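Local coordinates for WbbM protein (Klebsiella pneumoniae, PDB 6U4B), which acts as a bifunctional, trimeric glycosyltransferase that polymerises O-antigen, combining two probable sugar-transfer modules in one chain, at residues 36-44 against 286-294; 48-56 against 63-74. One frame throughout, in Å; residues are numbered along the deposited sequence.

Contact 1: 36-44 against 286-294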
loop_
_atom_site.group_PDB
_atom_site.type_symbol
_atom_site.label_atom_id
_atom_site.label_comp_id
_atom_site.label_asym_id
_atom_site.label_seq_id
_atom_site.Cartn_x
_atom_site.Cartn_y
_atom_site.Cartn_z
ATOM N N HIS A 36 35.522 16.301 -5.942
ATOM C CA HIS A 36 34.767 15.070 -5.754
ATOM C C HIS A 36 34.197 14.943 -4.348
ATOM O O HIS A 36 33.486 13.971 -4.066
ATOM C CB HIS A 36 35.644 13.849 -6.070
ATOM C CG HIS A 36 36.713 13.591 -5.053
ATOM N ND1 HIS A 36 37.890 14.306 -5.009
ATOM C CD2 HIS A 36 36.780 12.691 -4.044
ATOM C CE1 HIS A 36 38.636 13.859 -4.014
ATOM N NE2 HIS A 36 37.985 12.879 -3.412
ATOM N N LYS A 37 34.491 15.888 -3.464
ATOM C CA LYS A 37 33.949 15.897 -2.113
ATOM C C LYS A 37 33.922 17.344 -1.643
ATOM O O LYS A 37 34.487 18.225 -2.296
ATOM C CB LYS A 37 34.786 15.026 -1.167
ATOM C CG LYS A 37 36.223 15.471 -0.980
ATOM C CD LYS A 37 36.826 14.791 0.240
ATOM C CE LYS A 37 38.306 14.496 0.051
ATOM N NZ LYS A 37 38.872 13.807 1.246
ATOM N N PRO A 38 33.233 17.624 -0.517
ATOM C CA PRO A 38 33.276 18.989 0.034
ATOM C C PRO A 38 34.700 19.481 0.241
ATOM O O PRO A 38 35.463 18.898 1.016
ATOM C CB PRO A 38 32.527 18.851 1.364
ATOM C CG PRO A 38 31.562 17.736 1.114
ATOM C CD PRO A 38 32.278 16.772 0.213
ATOM N N SER A 39 35.069 20.546 -0.465
ATOM C CA SER A 39 36.435 21.043 -0.451
ATOM C C SER A 39 36.431 22.516 -0.824
ATOM O O SER A 39 35.545 22.985 -1.546
ATOM C CB SER A 39 37.328 20.243 -1.406
ATOM O OG SER A 39 36.705 20.079 -2.667
ATOM N N ALA A 40 37.443 23.235 -0.339
ATOM C CA ALA A 40 37.457 24.691 -0.425
ATOM C C ALA A 40 37.453 25.171 -1.871
ATOM O O ALA A 40 38.095 24.583 -2.747
ATOM C CB ALA A 40 38.681 25.246 0.304
ATOM N N PHE A 41 36.728 26.260 -2.111
ATOM C CA PHE A 41 36.617 26.869 -3.429
ATOM C C PHE A 41 37.458 28.136 -3.495
ATOM O O PHE A 41 37.527 28.901 -2.527
ATOM C CB PHE A 41 35.161 27.207 -3.752
ATOM C CG PHE A 41 34.257 26.010 -3.822
ATOM C CD1 PHE A 41 33.012 26.032 -3.214
ATOM C CD2 PHE A 41 34.646 24.868 -4.504
ATOM C CE1 PHE A 41 32.173 24.930 -3.280
ATOM C CE2 PHE A 41 33.810 23.765 -4.574
ATOM C CZ PHE A 41 32.573 23.796 -3.961
ATOM N N LEU A 42 38.093 28.354 -4.641
ATOM C CA LEU A 42 38.830 29.589 -4.858
ATOM C C LEU A 42 37.864 30.755 -5.031
ATOM O O LEU A 42 36.784 30.619 -5.611
ATOM C CB LEU A 42 39.736 29.461 -6.083
ATOM C CG LEU A 42 40.896 28.481 -5.911
ATOM C CD1 LEU A 42 41.650 28.290 -7.220
ATOM C CD2 LEU A 42 41.829 28.963 -4.813
ATOM N N ASN A 43 38.269 31.920 -4.526
ATOM C CA ASN A 43 37.362 33.058 -4.457
ATOM C C ASN A 43 37.216 33.802 -5.775
ATOM O O ASN A 43 36.212 34.496 -5.964
ATOM C CB ASN A 43 37.821 34.037 -3.376
ATOM C CG ASN A 43 37.629 33.493 -1.980
ATOM O OD1 ASN A 43 36.666 32.774 -1.710
ATOM N ND2 ASN A 43 38.547 33.828 -1.083
ATOM N N ALA A 44 38.180 33.686 -6.683
ATOM C CA ALA A 44 38.122 34.464 -7.911
ATOM C C ALA A 44 36.960 34.003 -8.782
ATOM O O ALA A 44 36.711 32.804 -8.938
ATOM C CB ALA A 44 39.441 34.358 -8.676
ATOM N N SER A 286 48.137 21.620 1.732
ATOM C CA SER A 286 48.336 20.473 2.611
ATOM C C SER A 286 47.169 20.224 3.559
ATOM O O SER A 286 47.033 19.104 4.063
ATOM C CB SER A 286 49.628 20.652 3.414
ATOM O OG SER A 286 49.743 21.975 3.908
ATOM N N ASN A 287 46.327 21.223 3.812
ATOM C CA ASN A 287 45.198 21.084 4.726
ATOM C C ASN A 287 43.905 21.360 3.973
ATOM O O ASN A 287 43.685 22.480 3.498
ATOM C CB ASN A 287 45.336 22.028 5.924
ATOM C CG ASN A 287 46.474 21.639 6.845
ATOM O OD1 ASN A 287 46.705 20.458 7.101
ATOM N ND2 ASN A 287 47.194 22.636 7.349
ATOM N N GLU A 288 43.050 20.348 3.874
ATOM C CA GLU A 288 41.768 20.514 3.207
ATOM C C GLU A 288 40.782 21.210 4.134
ATOM O O GLU A 288 40.711 20.908 5.329
ATOM C CB GLU A 288 41.216 19.158 2.767
ATOM C CG GLU A 288 40.272 19.231 1.579
ATOM C CD GLU A 288 39.851 17.860 1.088
ATOM O OE1 GLU A 288 38.701 17.455 1.361
ATOM O OE2 GLU A 288 40.678 17.185 0.438
ATOM N N THR A 289 40.035 22.159 3.579
ATOM C CA THR A 289 38.986 22.872 4.298
ATOM C C THR A 289 37.717 22.858 3.452
ATOM O O THR A 289 37.686 22.301 2.351
ATOM C CB THR A 289 39.411 24.310 4.625
ATOM O OG1 THR A 289 39.674 25.014 3.406
ATOM C CG2 THR A 289 40.669 24.322 5.487
ATOM N N PHE A 290 36.656 23.470 3.976
ATOM C CA PHE A 290 35.407 23.617 3.242
ATOM C C PHE A 290 34.836 24.999 3.505
ATOM O O PHE A 290 34.702 25.408 4.662
ATOM C CB PHE A 290 34.390 22.541 3.638
ATOM C CG PHE A 290 33.019 22.770 3.069
ATOM C CD1 PHE A 290 32.744 22.469 1.742
ATOM C CD2 PHE A 290 32.008 23.295 3.862
ATOM C CE1 PHE A 290 31.483 22.683 1.217
ATOM C CE2 PHE A 290 30.746 23.515 3.346
ATOM C CZ PHE A 290 30.480 23.209 2.022
ATOM N N ASN A 291 34.491 25.708 2.424
ATOM C CA ASN A 291 33.984 27.071 2.520
ATOM C C ASN A 291 32.724 27.293 1.691
ATOM O O ASN A 291 32.272 28.439 1.571
ATOM C CB ASN A 291 35.068 28.085 2.106
ATOM C CG ASN A 291 35.457 27.971 0.631
ATOM O OD1 ASN A 291 35.136 26.987 -0.046
ATOM N ND2 ASN A 291 36.169 28.972 0.136
ATOM N N GLY A 292 32.145 26.235 1.126
ATOM C CA GLY A 292 30.985 26.358 0.271
ATOM C C GLY A 292 29.681 26.502 1.037
ATOM O O GLY A 292 29.639 26.636 2.262
ATOM N N ALA A 293 28.590 26.477 0.275
ATOM C CA ALA A 293 27.243 26.610 0.812
ATOM C C ALA A 293 26.268 26.012 -0.191
ATOM O O ALA A 293 26.559 25.939 -1.389
ATOM C CB ALA A 293 26.888 28.073 1.103
ATOM N N LEU A 294 25.109 25.589 0.306
ATOM C CA LEU A 294 24.092 24.984 -0.540
ATOM C C LEU A 294 23.156 26.051 -1.089
ATOM O O LEU A 294 22.731 26.955 -0.364
ATOM C CB LEU A 294 23.296 23.934 0.234
ATOM C CG LEU A 294 24.094 22.683 0.594
ATOM C CD1 LEU A 294 23.244 21.708 1.381
ATOM C CD2 LEU A 294 24.643 22.024 -0.665
#

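Contact 2: 48-56 against 63-74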
loop_
_atom_site.group_PDB
_atom_site.type_symbol
_atom_site.label_atom_id
_atom_site.label_comp_id
_atom_site.label_asym_id
_atom_site.label_seq_id
_atom_site.Cartn_x
_atom_site.Cartn_y
_atom_site.Cartn_z
ATOM N N LYS A 48 35.804 28.354 -11.915
ATOM C CA LYS A 48 34.498 27.715 -11.793
ATOM C C LYS A 48 34.668 26.305 -11.248
ATOM O O LYS A 48 35.255 25.452 -11.930
ATOM C CB LYS A 48 33.786 27.681 -13.148
ATOM C CG LYS A 48 33.691 29.034 -13.843
ATOM C CD LYS A 48 32.640 29.940 -13.211
ATOM C CE LYS A 48 31.230 29.538 -13.625
ATOM N NZ LYS A 48 30.212 30.536 -13.187
ATOM N N PRO A 49 34.196 26.010 -10.038
ATOM C CA PRO A 49 34.331 24.648 -9.508
ATOM C C PRO A 49 33.317 23.695 -10.126
ATOM O O PRO A 49 32.177 24.068 -10.419
ATOM C CB PRO A 49 34.082 24.830 -8.006
ATOM C CG PRO A 49 33.217 26.049 -7.917
ATOM C CD PRO A 49 33.649 26.951 -9.044
ATOM N N LEU A 50 33.751 22.452 -10.327
ATOM C CA LEU A 50 32.907 21.405 -10.888
ATOM C C LEU A 50 32.987 20.167 -10.011
ATOM O O LEU A 50 34.078 19.761 -9.595
ATOM C CB LEU A 50 33.317 21.055 -12.326
ATOM C CG LEU A 50 32.968 22.066 -13.420
ATOM C CD1 LEU A 50 33.520 21.607 -14.759
ATOM C CD2 LEU A 50 31.466 22.275 -13.501
ATOM N N HIS A 51 31.828 19.579 -9.731
ATOM C CA HIS A 51 31.734 18.301 -9.031
ATOM C C HIS A 51 31.840 17.208 -10.089
ATOM O O HIS A 51 30.853 16.859 -10.739
ATOM C CB HIS A 51 30.425 18.226 -8.249
ATOM C CG HIS A 51 30.237 16.956 -7.479
ATOM N ND1 HIS A 51 29.126 16.722 -6.697
ATOM C CD2 HIS A 51 31.013 15.850 -7.365
ATOM C CE1 HIS A 51 29.224 15.530 -6.137
ATOM N NE2 HIS A 51 30.359 14.979 -6.527
ATOM N N VAL A 52 33.041 16.668 -10.270
ATOM C CA VAL A 52 33.259 15.671 -11.312
ATOM C C VAL A 52 32.747 14.320 -10.836
ATOM O O VAL A 52 32.755 14.010 -9.637
ATOM C CB VAL A 52 34.745 15.604 -11.724
ATOM C CG1 VAL A 52 35.201 16.953 -12.251
ATOM C CG2 VAL A 52 35.615 15.145 -10.561
ATOM N N GLY A 53 32.282 13.509 -11.784
ATOM C CA GLY A 53 31.674 12.236 -11.436
ATOM C C GLY A 53 30.416 12.364 -10.607
ATOM O O GLY A 53 30.095 11.457 -9.832
ATOM N N LYS A 54 29.686 13.473 -10.751
ATOM C CA LYS A 54 28.489 13.677 -9.943
ATOM C C LYS A 54 27.376 12.707 -10.319
ATOM O O LYS A 54 26.522 12.405 -9.480
ATOM C CB LYS A 54 28.001 15.124 -10.074
ATOM C CG LYS A 54 26.882 15.488 -9.096
ATOM C CD LYS A 54 26.553 16.978 -9.128
ATOM C CE LYS A 54 25.537 17.338 -8.055
ATOM N NZ LYS A 54 24.208 16.719 -8.316
ATOM N N ALA A 55 27.376 12.205 -11.558
ATOM C CA ALA A 55 26.387 11.211 -11.960
ATOM C C ALA A 55 26.469 9.941 -11.123
ATOM O O ALA A 55 25.471 9.218 -11.008
ATOM C CB ALA A 55 26.553 10.867 -13.443
ATOM N N ASN A 56 27.630 9.645 -10.548
ATOM C CA ASN A 56 27.793 8.480 -9.690
ATOM C C ASN A 56 27.673 8.814 -8.208
ATOM O O ASN A 56 27.752 7.908 -7.371
ATOM C CB ASN A 56 29.142 7.808 -9.963
ATOM C CG ASN A 56 29.278 7.327 -11.398
ATOM O OD1 ASN A 56 28.290 7.167 -12.112
ATOM N ND2 ASN A 56 30.516 7.089 -11.826
ATOM N N CYS A 63 28.752 23.014 -5.643
ATOM C CA CYS A 63 29.085 23.531 -6.961
ATOM C C CYS A 63 28.382 22.666 -7.997
ATOM O O CYS A 63 27.959 21.544 -7.689
ATOM C CB CYS A 63 30.603 23.544 -7.194
ATOM S SG CYS A 63 31.373 21.907 -7.225
ATOM N N PRO A 64 28.217 23.165 -9.222
ATOM C CA PRO A 64 27.577 22.351 -10.262
ATOM C C PRO A 64 28.404 21.117 -10.586
ATOM O O PRO A 64 29.615 21.058 -10.352
ATOM C CB PRO A 64 27.499 23.298 -11.468
ATOM C CG PRO A 64 27.599 24.672 -10.879
ATOM C CD PRO A 64 28.482 24.537 -9.684
ATOM N N GLY A 65 27.724 20.113 -11.135
ATOM C CA GLY A 65 28.378 18.881 -11.509
ATOM C C GLY A 65 28.785 18.864 -12.970
ATOM O O GLY A 65 28.502 19.773 -13.747
ATOM N N ASP A 66 29.478 17.791 -13.341
ATOM C CA ASP A 66 29.844 17.531 -14.726
ATOM C C ASP A 66 28.815 16.660 -15.442
ATOM O O ASP A 66 29.135 16.070 -16.479
ATOM C CB ASP A 66 31.219 16.860 -14.791
ATOM C CG ASP A 66 31.248 15.528 -14.061
ATOM O OD1 ASP A 66 30.281 15.225 -13.328
ATOM O OD2 ASP A 66 32.229 14.777 -14.220
ATOM N N ASP A 67 27.588 16.568 -14.914
ATOM C CA ASP A 67 26.617 15.579 -15.371
ATOM C C ASP A 67 25.359 16.208 -15.960
ATOM O O ASP A 67 24.301 15.571 -15.962
ATOM C CB ASP A 67 26.246 14.635 -14.223
ATOM C CG ASP A 67 25.638 15.364 -13.045
ATOM O OD1 ASP A 67 25.883 16.584 -12.908
ATOM O OD2 ASP A 67 24.920 14.720 -12.252
ATOM N N THR A 68 25.444 17.436 -16.464
ATOM C CA THR A 68 24.319 18.072 -17.130
ATOM C C THR A 68 24.607 18.198 -18.618
ATOM O O THR A 68 25.765 18.272 -19.040
ATOM C CB THR A 68 24.019 19.449 -16.533
ATOM O OG1 THR A 68 25.216 20.236 -16.509
ATOM C CG2 THR A 68 23.461 19.311 -15.116
ATOM N N GLY A 69 23.538 18.207 -19.409
ATOM C CA GLY A 69 23.682 18.248 -20.850
ATOM C C GLY A 69 24.494 17.073 -21.366
ATOM O O GLY A 69 24.478 15.969 -20.812
ATOM N N ASP A 70 25.221 17.321 -22.454
ATOM C CA ASP A 70 26.091 16.316 -23.061
ATOM C C ASP A 70 27.317 16.115 -22.173
ATOM O O ASP A 70 28.134 17.027 -22.017
ATOM C CB ASP A 70 26.485 16.769 -24.464
ATOM C CG ASP A 70 27.293 15.731 -25.216
ATOM O OD1 ASP A 70 27.501 14.616 -24.688
ATOM O OD2 ASP A 70 27.718 16.037 -26.349
ATOM N N ASN A 71 27.456 14.921 -21.598
ATOM C CA ASN A 71 28.451 14.704 -20.557
ATOM C C ASN A 71 28.833 13.233 -20.501
ATOM O O ASN A 71 28.124 12.365 -21.016
ATOM C CB ASN A 71 27.927 15.153 -19.191
ATOM C CG ASN A 71 26.865 14.218 -18.645
ATOM O OD1 ASN A 71 27.169 13.275 -17.913
ATOM N ND2 ASN A 71 25.613 14.469 -19.005
ATOM N N ILE A 72 29.963 12.962 -19.843
ATOM C CA ILE A 72 30.442 11.600 -19.620
ATOM C C ILE A 72 30.741 11.409 -18.137
ATOM O O ILE A 72 31.711 10.737 -17.769
ATOM C CB ILE A 72 31.689 11.290 -20.470
ATOM C CG1 ILE A 72 32.794 12.317 -20.207
ATOM C CG2 ILE A 72 31.333 11.234 -21.954
ATOM C CD1 ILE A 72 34.120 11.957 -20.851
ATOM N N SER A 73 29.894 11.980 -17.278
ATOM C CA SER A 73 30.181 12.004 -15.846
ATOM C C SER A 73 30.338 10.600 -15.273
ATOM O O SER A 73 31.205 10.365 -14.422
ATOM C CB SER A 73 29.079 12.762 -15.108
ATOM O OG SER A 73 29.333 12.809 -13.714
ATOM N N PHE A 74 29.517 9.649 -15.727
ATOM C CA PHE A 74 29.599 8.299 -15.181
ATOM C C PHE A 74 30.926 7.619 -15.504
ATOM O O PHE A 74 31.294 6.659 -14.820
ATOM C CB PHE A 74 28.424 7.447 -15.680
ATOM C CG PHE A 74 28.548 7.003 -17.115
ATOM C CD1 PHE A 74 28.122 7.821 -18.150
ATOM C CD2 PHE A 74 29.077 5.759 -17.426
ATOM C CE1 PHE A 74 28.235 7.411 -19.470
ATOM C CE2 PHE A 74 29.192 5.343 -18.744
ATOM C CZ PHE A 74 28.768 6.168 -19.767
HETATM O O HOH W 1 27.587 19.066 -5.981
HETATM O O HOH W 2 23.705 13.992 -9.781
HETATM O O HOH W 3 23.978 17.987 -11.261
#

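Contact 1: 36-44 against 286-294
The side-chain amide of Asn291 grips the backbone of Phe41 with two hydrogen bonds. Asn291 OD1 takes the N-H of Phe41 at 2.7 Å, nearly straight at 164°, with the donor tilted out of the carbonyl plane. Asn291 ND2 returns a bond to Phe41 O at 3.0 Å, placed in the carbonyl plane on a lone pair and lying in the amide plane of the asparagine. One side chain thus satisfies both backbone groups of Phe41, and the pair of bonds fixes the rotation of its amide. CG of Asn291 sits between its own backbone N and carbonyl carbon (chi1 65°), which turns the amide onto the backbone of residues 36-44. Ala40 N lies 2.9 Å from Thr289 O, and the same oxygen receives a CA-H...O contact from Ser39 CA at 3.3 Å. Residues 36-44 follow strand 29-35 of a mixed sheet, whereas 286-294 leave strand 277-285 of the same sheet and run on toward strand 302-309 of the second mixed sheet; the contact thus sits at the passage between the two sheets. On the side of the second sheet, Asn291 O accepts from Arg397. Lys37 and Glu288 form only a long salt bridge, NZ to OE1 3.7 Å, while Glu288 OE2 is held by Arg104 and Tyr103. Ser39 OG donates to Lys37 O and is also hydrogen-bonded to His35 ND1. Pro38 CB packs 3.6 Å from Phe290 CD1, and Gly292 N sits over the centre of the Phe290 ring.

Contact 2: 48-56 against 63-74
Cys63 and Pro49 open the contact, CB of the cysteine lying 3.7 Å from CG of the proline ring at the edge of the parallel pair formed by strands 29-35 and 47-51. The returning segment then adds a single parallel-type bridge between His51 and Gly65: His51 N gives a nearly straight bond to Pro64 O (2.7 Å), and His51 O accepts from Asp66 N. A type II beta turn from His51 to Lys54 follows, with Gly53 at its third position, and the carboxylate of Asp66 faces its amides. OD2 takes Gly53 N at 2.7 Å and OD1 takes Lys54 N at 3.2 Å, both on the syn side, while OD2 is shared with Thr83. Ser73 OG comes to OD1 from above the carboxylate plane and donates at 2.6 Å; the same hydroxyl accepts from Ala55 N at 3.0 Å. Ser73 thus relays between the Asp66 carboxylate and the amide of Ala55 in the 3-10 segment 54-56. An Asx turn at Asn71, whose OD1 receives Ser73 N, leads the chain into this position. Lys54 crosses Asp67 obliquely. Its CG lies anti to the backbone N (chi1 -171°), which sends the chain past Gly65, with CD 3.6 Å from Gly65 CA. Lys54 CB rests over the centre of the His51 ring. Two waters connect Lys54 NZ to the Asp67 carboxylate, and Glu60 supplies its salt bridge. The Asn56 amide lies against CA and CB of Phe74; its OD1 meets Lys554 of the second subunit, and its ND2 donates to Phe74 O at 3.1 Å.

Contact 2 is nested within the long loop of chain that contact 1 closes, and their centres are about 17 Å apart. The ring of Phe41 joins them: its CD2 packs 3.5 Å from Pro49 CB, and its CZ lies 3.8 Å from Cys63 CB, so the residue held by Asn291 in contact 1 also covers the start of contact 2. His35, at the end of strand 29-35, is a second bridge, hydrogen-bonded to Ser39 through its side chain and to Leu50 and Val52 through its backbone. Both contacts lie away from the magnesium site of Asp406, Asp408 and His560. Contact 2 alone meets another subunit, whereas contact 1 faces the chain's second sheet.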